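Local atomic coordinates of phenol hydroxylase component phN (Pseudomonas stutzeri, PDB entry 3U52), a protein that probably serves as the large, diiron-bearing subunit of a multicomponent phenol hydroxylase that inserts an oxygen atom from O2 into phenol. Residues Asp20-Pro25 / Ser123-Arg128; Glu67-Leu72 / Ser142-His147; Gly158-Pro163 / His476-Glu481; Thr394-Cys399 / Gln403-Phe408. All coordinates share one frame; numbering follows the deposited sequence.

Contact 1: Asp20-Pro25 / Ser123-Arg128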
loop_
_atom_site.group_PDB
_atom_site.type_symbol
_atom_site.label_atom_id
_atom_site.label_comp_id
_atom_site.label_asym_id
_atom_site.label_seq_id
_atom_site.Cartn_x
_atom_site.Cartn_y
_atom_site.Cartn_z
ATOM N N ASP A 20 -25.024 27.308 7.208
ATOM C CA ASP A 20 -25.428 28.120 8.341
ATOM C C ASP A 20 -24.296 29.015 8.907
ATOM O O ASP A 20 -24.576 30.009 9.607
ATOM C CB ASP A 20 -26.099 27.266 9.446
ATOM C CG ASP A 20 -26.721 28.124 10.526
ATOM O OD1 ASP A 20 -26.186 28.138 11.674
ATOM O OD2 ASP A 20 -27.685 28.865 10.181
ATOM N N MET A 21 -23.037 28.698 8.598
ATOM C CA MET A 21 -21.940 29.500 9.075
ATOM C C MET A 21 -21.843 30.873 8.334
ATOM O O MET A 21 -21.151 31.787 8.788
ATOM C CB MET A 21 -20.630 28.718 8.924
ATOM C CG MET A 21 -20.342 27.708 9.970
ATOM S SD MET A 21 -18.632 27.050 9.686
ATOM C CE MET A 21 -18.967 25.704 8.593
ATOM N N ALA A 22 -22.513 30.981 7.182
ATOM C CA ALA A 22 -22.524 32.212 6.396
ATOM C C ALA A 22 -23.620 33.136 6.930
ATOM O O ALA A 22 -24.521 32.692 7.664
ATOM C CB ALA A 22 -22.720 31.908 4.886
ATOM N N TRP A 23 -23.535 34.405 6.583
ATOM C CA TRP A 23 -24.510 35.398 7.043
ATOM C C TRP A 23 -24.700 36.472 6.012
ATOM O O TRP A 23 -23.897 36.615 5.090
ATOM C CB TRP A 23 -24.059 36.035 8.384
ATOM C CG TRP A 23 -22.811 36.858 8.288
ATOM C CD1 TRP A 23 -22.732 38.214 8.177
ATOM C CD2 TRP A 23 -21.480 36.381 8.296
ATOM N NE1 TRP A 23 -21.424 38.620 8.135
ATOM C CE2 TRP A 23 -20.631 37.506 8.189
ATOM C CE3 TRP A 23 -20.908 35.095 8.352
ATOM C CZ2 TRP A 23 -19.251 37.393 8.118
ATOM C CZ3 TRP A 23 -19.526 34.979 8.316
ATOM C CH2 TRP A 23 -18.703 36.127 8.209
ATOM N N GLU A 24 -25.778 37.235 6.172
ATOM C CA GLU A 24 -25.991 38.412 5.324
ATOM C C GLU A 24 -25.135 39.614 5.792
ATOM O O GLU A 24 -25.253 40.038 6.965
ATOM C CB GLU A 24 -27.481 38.784 5.358
ATOM C CG GLU A 24 -28.371 37.729 4.707
ATOM C CD GLU A 24 -28.157 37.621 3.192
ATOM O OE1 GLU A 24 -27.788 38.644 2.559
ATOM O OE2 GLU A 24 -28.348 36.508 2.639
ATOM N N PRO A 25 -24.298 40.187 4.896
ATOM C CA PRO A 25 -23.404 41.279 5.335
ATOM C C PRO A 25 -24.153 42.576 5.681
ATOM O O PRO A 25 -25.236 42.816 5.139
ATOM C CB PRO A 25 -22.426 41.462 4.151
ATOM C CG PRO A 25 -23.170 40.904 2.962
ATOM C CD PRO A 25 -24.139 39.869 3.468
ATOM N N SER A 123 -22.285 33.466 -4.087
ATOM C CA SER A 123 -22.834 33.900 -2.830
ATOM C C SER A 123 -23.529 32.792 -2.122
ATOM O O SER A 123 -23.883 32.947 -0.952
ATOM C CB SER A 123 -23.756 35.131 -2.946
ATOM O OG SER A 123 -24.820 34.949 -3.879
ATOM N N GLY A 124 -23.729 31.656 -2.791
ATOM C CA GLY A 124 -24.369 30.528 -2.097
ATOM C C GLY A 124 -23.337 29.688 -1.367
ATOM O O GLY A 124 -22.428 29.132 -2.005
ATOM N N ALA A 125 -23.468 29.593 -0.040
ATOM C CA ALA A 125 -22.439 28.969 0.799
ATOM C C ALA A 125 -22.305 27.512 0.423
ATOM O O ALA A 125 -21.212 26.976 0.423
ATOM C CB ALA A 125 -22.757 29.112 2.294
ATOM N N GLY A 126 -23.430 26.916 0.081
ATOM C CA GLY A 126 -23.552 25.503 -0.337
ATOM C C GLY A 126 -22.747 25.211 -1.589
ATOM O O GLY A 126 -21.933 24.277 -1.600
ATOM N N ALA A 127 -22.953 26.002 -2.636
ATOM C CA ALA A 127 -22.124 25.914 -3.860
ATOM C C ALA A 127 -20.607 26.147 -3.617
ATOM O O ALA A 127 -19.763 25.463 -4.229
ATOM C CB ALA A 127 -22.650 26.799 -4.946
ATOM N N ARG A 128 -20.248 27.084 -2.740
ATOM C CA ARG A 128 -18.819 27.355 -2.420
ATOM C C ARG A 128 -18.104 26.150 -1.816
ATOM O O ARG A 128 -16.977 25.824 -2.206
ATOM C CB ARG A 128 -18.661 28.521 -1.419
ATOM C CG ARG A 128 -19.056 29.940 -2.026
ATOM C CD ARG A 128 -18.361 31.104 -1.301
ATOM N NE ARG A 128 -18.705 31.103 0.128
ATOM C CZ ARG A 128 -19.812 31.661 0.640
ATOM N NH1 ARG A 128 -20.064 31.606 1.952
ATOM N NH2 ARG A 128 -20.659 32.312 -0.152
#
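Ala-22 meets Ala-125 just after the N-cap of helix 125-155, a long helix of the diiron hydroxylase subunit that brings Glu-138 and His-141 to a bound iron. The two CB methyls come end to end, Ala-22 CB to Ala-125 CB 3.8 Å. The same methyl of Ala-22 lies at the edge of the Arg-128 guanidinium, near its plane, with Ala-22 CB 4.0 Å from Arg-128 NH1. No hydrogen bond crosses this small interface. A bound xenon is about 5 Å from the Ala-22 side chain.

A neighbouring chain of another protein supplies the outer layer. A basic side chain there pairs with Asp-20 OD1, and an acidic one accepts from Trp-23 NE1. It also packs apolar side chains on Ala-22 and Arg-128, so the loop 20-25 lies at a subunit interface.

The arginine is held in place by its own helix start. A bend at chi3 (-59°) turns the guanidinium back over the first turn, and NH2 bonds to Phe-122 O. Ala-125 CA sits against one face of the group, toward its rim. Gly-124 is the N-cap, and the backbone closes the first turn through Arg-128 N to Gly-124 O, 3.1 Å.

Contact 2: Glu67-Leu72 / Ser142-His147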
loop_
_atom_site.group_PDB
_atom_site.type_symbol
_atom_site.label_atom_id
_atom_site.label_comp_id
_atom_site.label_asym_id
_atom_site.label_seq_id
_atom_site.Cartn_x
_atom_site.Cartn_y
_atom_site.Cartn_z
ATOM N N GLU A 67 -6.801 7.309 3.975
ATOM C CA GLU A 67 -6.826 5.843 3.775
ATOM C C GLU A 67 -6.491 5.437 2.329
ATOM O O GLU A 67 -5.629 4.550 2.124
ATOM C CB GLU A 67 -8.144 5.220 4.260
ATOM C CG GLU A 67 -8.246 3.686 4.074
ATOM C CD GLU A 67 -7.325 2.854 5.032
ATOM O OE1 GLU A 67 -6.761 3.430 6.013
ATOM O OE2 GLU A 67 -7.176 1.609 4.808
ATOM N N LYS A 68 -7.115 6.112 1.355
ATOM C CA LYS A 68 -6.838 5.900 -0.060
ATOM C C LYS A 68 -5.385 6.249 -0.396
ATOM O O LYS A 68 -4.708 5.482 -1.110
ATOM C CB LYS A 68 -7.768 6.763 -0.922
ATOM C CG LYS A 68 -9.279 6.474 -0.640
ATOM C CD LYS A 68 -10.222 7.664 -1.102
ATOM C CE LYS A 68 -10.016 8.045 -2.553
ATOM N NZ LYS A 68 -10.444 6.852 -3.311
ATOM N N GLU A 69 -4.912 7.412 0.091
ATOM C CA GLU A 69 -3.515 7.856 -0.124
ATOM C C GLU A 69 -2.424 6.926 0.421
ATOM O O GLU A 69 -1.404 6.696 -0.245
ATOM C CB GLU A 69 -3.276 9.265 0.433
ATOM C CG GLU A 69 -4.031 10.378 -0.300
ATOM C CD GLU A 69 -3.376 10.775 -1.615
ATOM O OE1 GLU A 69 -3.893 10.405 -2.705
ATOM O OE2 GLU A 69 -2.328 11.464 -1.555
ATOM N N LYS A 70 -2.593 6.465 1.647
ATOM C CA LYS A 70 -1.641 5.556 2.240
ATOM C C LYS A 70 -1.526 4.270 1.391
ATOM O O LYS A 70 -0.437 3.795 1.157
ATOM C CB LYS A 70 -1.976 5.305 3.704
ATOM C CG LYS A 70 -0.868 4.479 4.451
ATOM C CD LYS A 70 -0.482 5.046 5.882
ATOM C CE LYS A 70 -1.611 4.831 6.951
ATOM N NZ LYS A 70 -1.113 4.631 8.390
ATOM N N LYS A 71 -2.659 3.788 0.870
ATOM C CA LYS A 71 -2.687 2.616 -0.020
ATOM C C LYS A 71 -2.051 2.864 -1.393
ATOM O O LYS A 71 -1.273 2.027 -1.854
ATOM C CB LYS A 71 -4.088 2.006 -0.128
ATOM C CG LYS A 71 -4.603 1.500 1.243
ATOM C CD LYS A 71 -5.815 0.565 1.146
ATOM C CE LYS A 71 -7.042 1.262 0.568
ATOM N NZ LYS A 71 -8.317 0.786 1.248
ATOM N N LEU A 72 -2.358 4.029 -1.984
ATOM C CA LEU A 72 -1.838 4.473 -3.272
ATOM C C LEU A 72 -0.326 4.599 -3.255
ATOM O O LEU A 72 0.325 4.076 -4.149
ATOM C CB LEU A 72 -2.464 5.838 -3.646
ATOM C CG LEU A 72 -2.033 6.449 -5.004
ATOM C CD1 LEU A 72 -2.882 5.878 -6.103
ATOM C CD2 LEU A 72 -2.118 7.960 -5.043
ATOM N N SER A 142 -3.487 16.318 -9.595
ATOM C CA SER A 142 -2.250 16.907 -10.131
ATOM C C SER A 142 -0.952 16.279 -9.507
ATOM O O SER A 142 -0.051 15.836 -10.201
ATOM C CB SER A 142 -2.300 18.414 -9.820
ATOM O OG SER A 142 -1.116 19.020 -10.246
ATOM N N GLN A 143 -0.869 16.295 -8.186
ATOM C CA GLN A 143 0.317 15.851 -7.478
ATOM C C GLN A 143 0.503 14.348 -7.541
ATOM O O GLN A 143 1.621 13.885 -7.744
ATOM C CB GLN A 143 0.238 16.357 -6.034
ATOM C CG GLN A 143 0.180 17.902 -5.944
ATOM C CD GLN A 143 0.298 18.381 -4.521
ATOM O OE1 GLN A 143 -0.222 17.731 -3.606
ATOM N NE2 GLN A 143 0.986 19.506 -4.316
ATOM N N THR A 144 -0.553 13.574 -7.358
ATOM C CA THR A 144 -0.429 12.125 -7.437
ATOM C C THR A 144 -0.066 11.644 -8.858
ATOM O O THR A 144 0.645 10.670 -9.010
ATOM C CB THR A 144 -1.689 11.387 -6.938
ATOM O OG1 THR A 144 -2.766 11.649 -7.819
ATOM C CG2 THR A 144 -2.102 11.833 -5.535
ATOM N N GLN A 145 -0.532 12.339 -9.896
ATOM C CA GLN A 145 -0.041 12.102 -11.245
ATOM C C GLN A 145 1.460 12.384 -11.399
ATOM O O GLN A 145 2.147 11.566 -11.977
ATOM C CB GLN A 145 -0.892 12.881 -12.280
ATOM C CG GLN A 145 -2.301 12.271 -12.340
ATOM C CD GLN A 145 -3.288 13.135 -13.094
ATOM O OE1 GLN A 145 -2.875 14.059 -13.781
ATOM N NE2 GLN A 145 -4.606 12.822 -12.982
ATOM N N GLN A 146 1.984 13.479 -10.825
ATOM C CA GLN A 146 3.432 13.715 -10.877
ATOM C C GLN A 146 4.175 12.564 -10.211
ATOM O O GLN A 146 5.278 12.181 -10.656
ATOM C CB GLN A 146 3.859 14.989 -10.160
ATOM C CG GLN A 146 3.266 16.267 -10.721
ATOM C CD GLN A 146 3.639 16.508 -12.173
ATOM O OE1 GLN A 146 4.811 16.353 -12.568
ATOM N NE2 GLN A 146 2.651 16.923 -12.976
ATOM N N HIS A 147 3.606 12.039 -9.132
ATOM C CA HIS A 147 4.269 10.956 -8.395
ATOM C C HIS A 147 4.148 9.659 -9.166
ATOM O O HIS A 147 5.113 8.899 -9.218
ATOM C CB HIS A 147 3.715 10.874 -6.956
ATOM C CG HIS A 147 4.100 12.065 -6.123
ATOM N ND1 HIS A 147 3.307 12.580 -5.126
ATOM C CD2 HIS A 147 5.226 12.808 -6.117
ATOM C CE1 HIS A 147 3.905 13.611 -4.568
ATOM N NE2 HIS A 147 5.069 13.776 -5.158
#
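Thr-144 of helix 125-155 meets Leu-72 and Glu-69 of helix 58-81 and has the most surface buried here. Its CG2 methyl faces both side chains. Leu-72 CD2 lies 3.9 Å from Thr-144 CG2, and the two side chains meet at about a right angle. The Glu-69 carboxylate comes up beside the same methyl, with OE1 3.6 Å from Thr-144 CG2.

The torsion of Thr-144 sorts its two branches. With chi1 at 67°, OG1 stands between the backbone N and carbonyl carbon and bonds to Arg-140 O, one turn back. CG2 lies anti to the carbonyl carbon and is presented to the other helix.

Leu-72 has CG anti to its backbone N (chi1 -179°), which sends the branch across to Thr-144. It also touches Thr-224 and Ser-228 of helix 220-250, so three helices meet at this point. Glu-69 folds at chi2, and its OE1 makes a salt bridge to Arg-140 NH1.

The Thr-144 side chain is about 9 Å from a bound iron. The contact thus ties helix 58-81 to the diiron helix bundle. Between the two segments the touch is by van der Waals contact, methyl on methyl and carboxylate oxygen on methyl. The buried hydroxyl turns to the backbone O of Arg-140 and the carboxylate to its guanidinium, which probably balances the charge of Glu-69.

Contact 3: Gly158-Pro163 / His476-Glu481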
loop_
_atom_site.group_PDB
_atom_site.type_symbol
_atom_site.label_atom_id
_atom_site.label_comp_id
_atom_site.label_asym_id
_atom_site.label_seq_id
_atom_site.Cartn_x
_atom_site.Cartn_y
_atom_site.Cartn_z
ATOM N N GLY A 158 10.791 12.103 -22.976
ATOM C CA GLY A 158 9.591 12.833 -23.286
ATOM C C GLY A 158 8.683 13.151 -22.103
ATOM O O GLY A 158 7.647 13.792 -22.276
ATOM N N LEU A 159 9.067 12.750 -20.896
ATOM C CA LEU A 159 8.232 12.986 -19.714
ATOM C C LEU A 159 8.853 14.053 -18.818
ATOM O O LEU A 159 8.309 14.352 -17.771
ATOM C CB LEU A 159 8.064 11.672 -18.898
ATOM C CG LEU A 159 7.212 10.608 -19.580
ATOM C CD1 LEU A 159 7.953 9.315 -19.675
ATOM C CD2 LEU A 159 5.946 10.432 -18.795
ATOM N N HIS A 160 9.958 14.663 -19.245
ATOM C CA HIS A 160 10.842 15.404 -18.334
ATOM C C HIS A 160 10.534 16.875 -18.122
ATOM O O HIS A 160 11.088 17.502 -17.183
ATOM C CB HIS A 160 12.339 15.249 -18.763
ATOM C CG HIS A 160 12.586 15.580 -20.201
ATOM N ND1 HIS A 160 12.804 16.863 -20.636
ATOM C CD2 HIS A 160 12.587 14.805 -21.310
ATOM C CE1 HIS A 160 12.960 16.870 -21.947
ATOM N NE2 HIS A 160 12.817 15.636 -22.384
ATOM N N ASP A 161 9.683 17.459 -18.954
ATOM C CA ASP A 161 9.416 18.911 -18.817
ATOM C C ASP A 161 7.954 19.270 -19.170
ATOM O O ASP A 161 7.697 20.219 -19.938
ATOM C CB ASP A 161 10.400 19.664 -19.728
ATOM C CG ASP A 161 11.245 20.729 -18.948
ATOM O OD1 ASP A 161 12.425 20.970 -19.290
ATOM O OD2 ASP A 161 10.699 21.358 -18.007
ATOM N N GLY A 162 7.029 18.451 -18.690
ATOM C CA GLY A 162 5.597 18.608 -18.941
ATOM C C GLY A 162 5.040 20.034 -18.856
ATOM O O GLY A 162 4.466 20.519 -19.839
ATOM N N PRO A 163 5.110 20.697 -17.672
ATOM C CA PRO A 163 4.546 22.045 -17.531
ATOM C C PRO A 163 5.220 23.100 -18.463
ATOM O O PRO A 163 4.559 23.990 -18.993
ATOM C CB PRO A 163 4.798 22.374 -16.058
ATOM C CG PRO A 163 5.027 21.051 -15.396
ATOM C CD PRO A 163 5.635 20.159 -16.392
ATOM N N HIS A 476 12.435 22.651 -25.325
ATOM C CA HIS A 476 13.248 21.716 -24.534
ATOM C C HIS A 476 13.014 20.297 -24.959
ATOM O O HIS A 476 13.142 19.414 -24.140
ATOM C CB HIS A 476 12.898 21.811 -23.042
ATOM C CG HIS A 476 13.368 23.073 -22.382
ATOM N ND1 HIS A 476 13.296 23.265 -21.016
ATOM C CD2 HIS A 476 13.898 24.204 -22.885
ATOM C CE1 HIS A 476 13.767 24.461 -20.711
ATOM N NE2 HIS A 476 14.119 25.056 -21.830
ATOM N N ILE A 477 12.610 20.069 -26.212
ATOM C CA ILE A 477 12.585 18.726 -26.781
ATOM C C ILE A 477 14.007 18.331 -27.193
ATOM O O ILE A 477 14.669 19.042 -27.970
ATOM C CB ILE A 477 11.503 18.623 -27.917
ATOM C CG1 ILE A 477 10.088 18.612 -27.272
ATOM C CG2 ILE A 477 11.746 17.421 -28.842
ATOM C CD1 ILE A 477 8.948 19.036 -28.157
ATOM N N ASN A 478 14.527 17.243 -26.641
ATOM C CA ASN A 478 15.891 16.878 -26.989
ATOM C C ASN A 478 15.853 16.148 -28.301
ATOM O O ASN A 478 15.424 15.011 -28.347
ATOM C CB ASN A 478 16.536 15.992 -25.931
ATOM C CG ASN A 478 16.692 16.718 -24.607
ATOM O OD1 ASN A 478 16.380 16.174 -23.552
ATOM N ND2 ASN A 478 17.145 17.961 -24.666
ATOM N N ILE A 479 16.307 16.815 -29.353
ATOM C CA ILE A 479 16.317 16.226 -30.688
ATOM C C ILE A 479 17.115 14.922 -30.771
ATOM O O ILE A 479 18.290 14.866 -30.382
ATOM C CB ILE A 479 16.806 17.216 -31.728
ATOM C CG1 ILE A 479 15.919 18.465 -31.706
ATOM C CG2 ILE A 479 16.855 16.530 -33.121
ATOM C CD1 ILE A 479 16.571 19.721 -32.321
ATOM N N GLY A 480 16.484 13.889 -31.320
ATOM C CA GLY A 480 17.066 12.550 -31.381
ATOM C C GLY A 480 16.740 11.671 -30.185
ATOM O O GLY A 480 16.973 10.455 -30.226
ATOM N N GLU A 481 16.169 12.262 -29.123
ATOM C CA GLU A 481 15.803 11.506 -27.945
ATOM C C GLU A 481 14.290 11.442 -27.727
ATOM O O GLU A 481 13.743 10.367 -27.546
ATOM C CB GLU A 481 16.483 12.100 -26.716
ATOM C CG GLU A 481 17.970 11.937 -26.691
ATOM C CD GLU A 481 18.591 12.612 -25.466
ATOM O OE1 GLU A 481 17.940 12.643 -24.387
ATOM O OE2 GLU A 481 19.737 13.121 -25.580
#
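His-476 and Asp-161 form a His-carboxylate hydrogen bond that joins the start of helix 162-166 to the loop after helix 467-474. His-476 ND1 donates to Asp-161 OD1 at 3.0 Å, and the bond is nearly straight (167°). The acceptor lies in the imidazole plane. ND1 meets OD1 from above the carboxylate plane, 53° out of it.

The same OD1 also pairs with a basic side chain on a neighbouring chain of another protein. Two partners therefore grip one oxygen. Asp-161 is at the N-cap position, but its side chain makes no capping bond and is spent on these partners instead. The His-476 ring also stacks on His-164.

A second link runs through His-160. Its CE1 edge points at the backbone, with His-160 CE1 3.4 Å from His-476 O. Its NE2 bonds to Asp-482 OD1, an atom that also accepts from Asn-478 N. With chi1 at 52°, the His-160 ring stands over its own backbone and reaches the loop.

An alanine in place of His-476 would probably leave Asp-161 OD1 without its imidazole donor and His-164 without its stacking mate.

Around the contact, Leu-159 packs on helix 94-103, and His-160 touches Asn-153 of helix 125-155. Ile-477 and Ile-479 lean on Val-471 of helix 467-474.

Contact 4: Thr394-Cys399 / Gln403-Phe408. With ZN (zinc ion), chain I.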
loop_
_atom_site.group_PDB
_atom_site.type_symbol
_atom_site.label_atom_id
_atom_site.label_comp_id
_atom_site.label_asym_id
_atom_site.label_seq_id
_atom_site.Cartn_x
_atom_site.Cartn_y
_atom_site.Cartn_z
ATOM N N THR A 394 6.925 21.770 -43.432
ATOM C CA THR A 394 6.220 23.040 -43.541
ATOM C C THR A 394 5.156 23.138 -42.470
ATOM O O THR A 394 4.402 22.202 -42.274
ATOM C CB THR A 394 5.523 23.237 -44.950
ATOM O OG1 THR A 394 6.456 22.985 -46.023
ATOM C CG2 THR A 394 4.948 24.641 -45.056
ATOM N N LEU A 395 5.089 24.289 -41.797
ATOM C CA LEU A 395 4.121 24.524 -40.732
ATOM C C LEU A 395 2.652 24.548 -41.265
ATOM O O LEU A 395 2.383 25.052 -42.373
ATOM C CB LEU A 395 4.429 25.848 -40.000
ATOM C CG LEU A 395 5.723 25.959 -39.172
ATOM C CD1 LEU A 395 5.909 27.382 -38.664
ATOM C CD2 LEU A 395 5.665 25.031 -38.003
ATOM N N PRO A 396 1.705 24.023 -40.470
ATOM C CA PRO A 396 0.283 24.005 -40.879
ATOM C C PRO A 396 -0.555 25.207 -40.446
ATOM O O PRO A 396 -0.214 25.913 -39.500
ATOM C CB PRO A 396 -0.223 22.768 -40.173
ATOM C CG PRO A 396 0.490 22.800 -38.868
ATOM C CD PRO A 396 1.892 23.291 -39.197
ATOM N N GLN A 397 -1.667 25.417 -41.141
ATOM C CA GLN A 397 -2.721 26.306 -40.686
ATOM C C GLN A 397 -3.349 25.716 -39.419
ATOM O O GLN A 397 -3.608 24.504 -39.360
ATOM C CB GLN A 397 -3.788 26.393 -41.780
ATOM C CG GLN A 397 -4.930 27.385 -41.464
ATOM C CD GLN A 397 -5.941 27.391 -42.585
ATOM O OE1 GLN A 397 -6.722 26.457 -42.739
ATOM N NE2 GLN A 397 -5.918 28.431 -43.381
ATOM N N LEU A 398 -3.573 26.563 -38.411
ATOM C CA LEU A 398 -4.231 26.197 -37.175
ATOM C C LEU A 398 -5.603 26.867 -37.121
ATOM O O LEU A 398 -5.768 27.996 -37.650
ATOM C CB LEU A 398 -3.393 26.693 -35.971
ATOM C CG LEU A 398 -1.971 26.139 -35.806
ATOM C CD1 LEU A 398 -1.422 26.622 -34.457
ATOM C CD2 LEU A 398 -1.987 24.611 -35.884
ATOM N N CYS A 399 -6.577 26.203 -36.473
ATOM C CA CYS A 399 -7.880 26.820 -36.224
ATOM C C CYS A 399 -7.749 27.959 -35.221
ATOM O O CYS A 399 -7.139 27.788 -34.179
ATOM C CB CYS A 399 -8.847 25.792 -35.636
ATOM S SG CYS A 399 -10.533 26.366 -35.336
ATOM N N GLN A 403 -7.399 25.631 -32.031
ATOM C CA GLN A 403 -5.963 25.570 -32.383
ATOM C C GLN A 403 -5.387 24.267 -32.876
ATOM O O GLN A 403 -4.190 24.168 -32.985
ATOM C CB GLN A 403 -5.054 26.161 -31.290
ATOM C CG GLN A 403 -5.681 27.506 -30.770
ATOM C CD GLN A 403 -4.855 28.179 -29.728
ATOM O OE1 GLN A 403 -3.695 27.814 -29.519
ATOM N NE2 GLN A 403 -5.434 29.166 -29.055
ATOM N N ILE A 404 -6.210 23.311 -33.246
ATOM C CA ILE A 404 -5.721 22.093 -33.887
ATOM C C ILE A 404 -5.407 22.516 -35.365
ATOM O O ILE A 404 -6.111 23.359 -35.914
ATOM C CB ILE A 404 -6.807 20.986 -33.833
ATOM C CG1 ILE A 404 -7.169 20.682 -32.374
ATOM C CG2 ILE A 404 -6.307 19.648 -34.526
ATOM C CD1 ILE A 404 -8.255 19.612 -32.151
ATOM N N PRO A 405 -4.358 21.947 -35.997
ATOM C CA PRO A 405 -4.228 22.175 -37.421
ATOM C C PRO A 405 -5.554 21.864 -38.120
ATOM O O PRO A 405 -6.313 21.024 -37.668
ATOM C CB PRO A 405 -3.210 21.142 -37.858
ATOM C CG PRO A 405 -2.410 20.849 -36.726
ATOM C CD PRO A 405 -3.269 21.105 -35.484
ATOM N N THR A 406 -5.811 22.503 -39.245
ATOM C CA THR A 406 -7.084 22.292 -39.944
ATOM C C THR A 406 -7.043 21.001 -40.781
ATOM O O THR A 406 -6.909 21.030 -41.989
ATOM C CB THR A 406 -7.451 23.550 -40.786
ATOM O OG1 THR A 406 -6.295 23.981 -41.497
ATOM C CG2 THR A 406 -7.765 24.658 -39.851
ATOM N N ILE A 407 -7.178 19.862 -40.117
ATOM C CA ILE A 407 -6.928 18.549 -40.746
ATOM C C ILE A 407 -8.250 17.769 -40.953
ATOM O O ILE A 407 -8.228 16.670 -41.490
ATOM C CB ILE A 407 -6.061 17.654 -39.805
ATOM C CG1 ILE A 407 -6.728 17.551 -38.428
ATOM C CG2 ILE A 407 -4.709 18.234 -39.593
ATOM C CD1 ILE A 407 -6.122 16.494 -37.500
ATOM N N PHE A 408 -9.373 18.317 -40.454
ATOM C CA PHE A 408 -10.637 17.602 -40.399
ATOM C C PHE A 408 -11.411 17.769 -41.690
ATOM O O PHE A 408 -11.299 18.785 -42.341
ATOM C CB PHE A 408 -11.471 18.140 -39.228
ATOM C CG PHE A 408 -10.785 18.007 -37.917
ATOM C CD1 PHE A 408 -10.306 19.108 -37.245
ATOM C CD2 PHE A 408 -10.597 16.752 -37.370
ATOM C CE1 PHE A 408 -9.619 18.964 -35.998
ATOM C CE2 PHE A 408 -9.941 16.590 -36.135
ATOM C CZ PHE A 408 -9.448 17.705 -35.466
HETATM ZN ZN ZN I . -11.398 24.337 -34.450
#
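Cys-399 N donates to Ile-404 O at 2.9 Å, along a nearly straight bond (168°). Thr-406 N donates to Gln-397 O at 3.0 Å. These two bonds flank a single beta bridge between Leu-398 and Pro-405. A weak bond from Gln-403 N to Cys-399 O, 3.1 Å, closes the turn.

One side-chain bond is added. Thr-406 OG1 donates to Gln-397 OE1 at 2.8 Å, in the amide plane and on a lone pair. Gln-397 has CG anti to its backbone N (chi1 -176°) and runs extended, which brings OE1 to the threonine hydroxyl, the two side chains crossing at a slant. An alanine at Gln-397 would probably leave the hydroxyl of Thr-406, a buried residue, without this acceptor. A neighbouring chain of another protein packs apolar side chains on both residues.

Packing lies on the proline side. The rings of Pro-396 and Pro-405 stand side by side, pointing the same way, Pro-396 CG to Pro-405 CG 4.1 Å. Leu-398 CD2 rests on Pro-405 CD at 3.8 Å. Pro-396 and Pro-405 also line separate xenon sites, with Tyr-342 near the first.

Cys-399 SG binds zinc at 2.4 Å, and Cys-402, Cys-432 and Cys-436 complete the site. A tight turn round a CxxC pair, stitched by backbone bonds, resembles the zinc knuckle of Cys4 sites.

Overall arrangement
Contacts 1 and 2 share helix 125-155, which carries iron ligands Glu-138 and His-141. Contact 1 holds its first turn, and contact 2 lies on its second half, with centres 32 Å apart. Contact 2 is close to the diiron site: the side chain of Thr-144 is about 9 Å from a bound iron. Segment 158-163 of contact 3 follows the end of that helix, and the nearest atoms of contacts 2 and 3 are about 5 Å apart. Contact 3 brings the C-terminal region back to the helix bundle. Contact 4 belongs to the intervening chain and supplies one of the four zinc ligands, Cys-399. Its centre is 22 Å from that of contact 3. Contact 4 lies across the chain's centre from contacts 1 and 2.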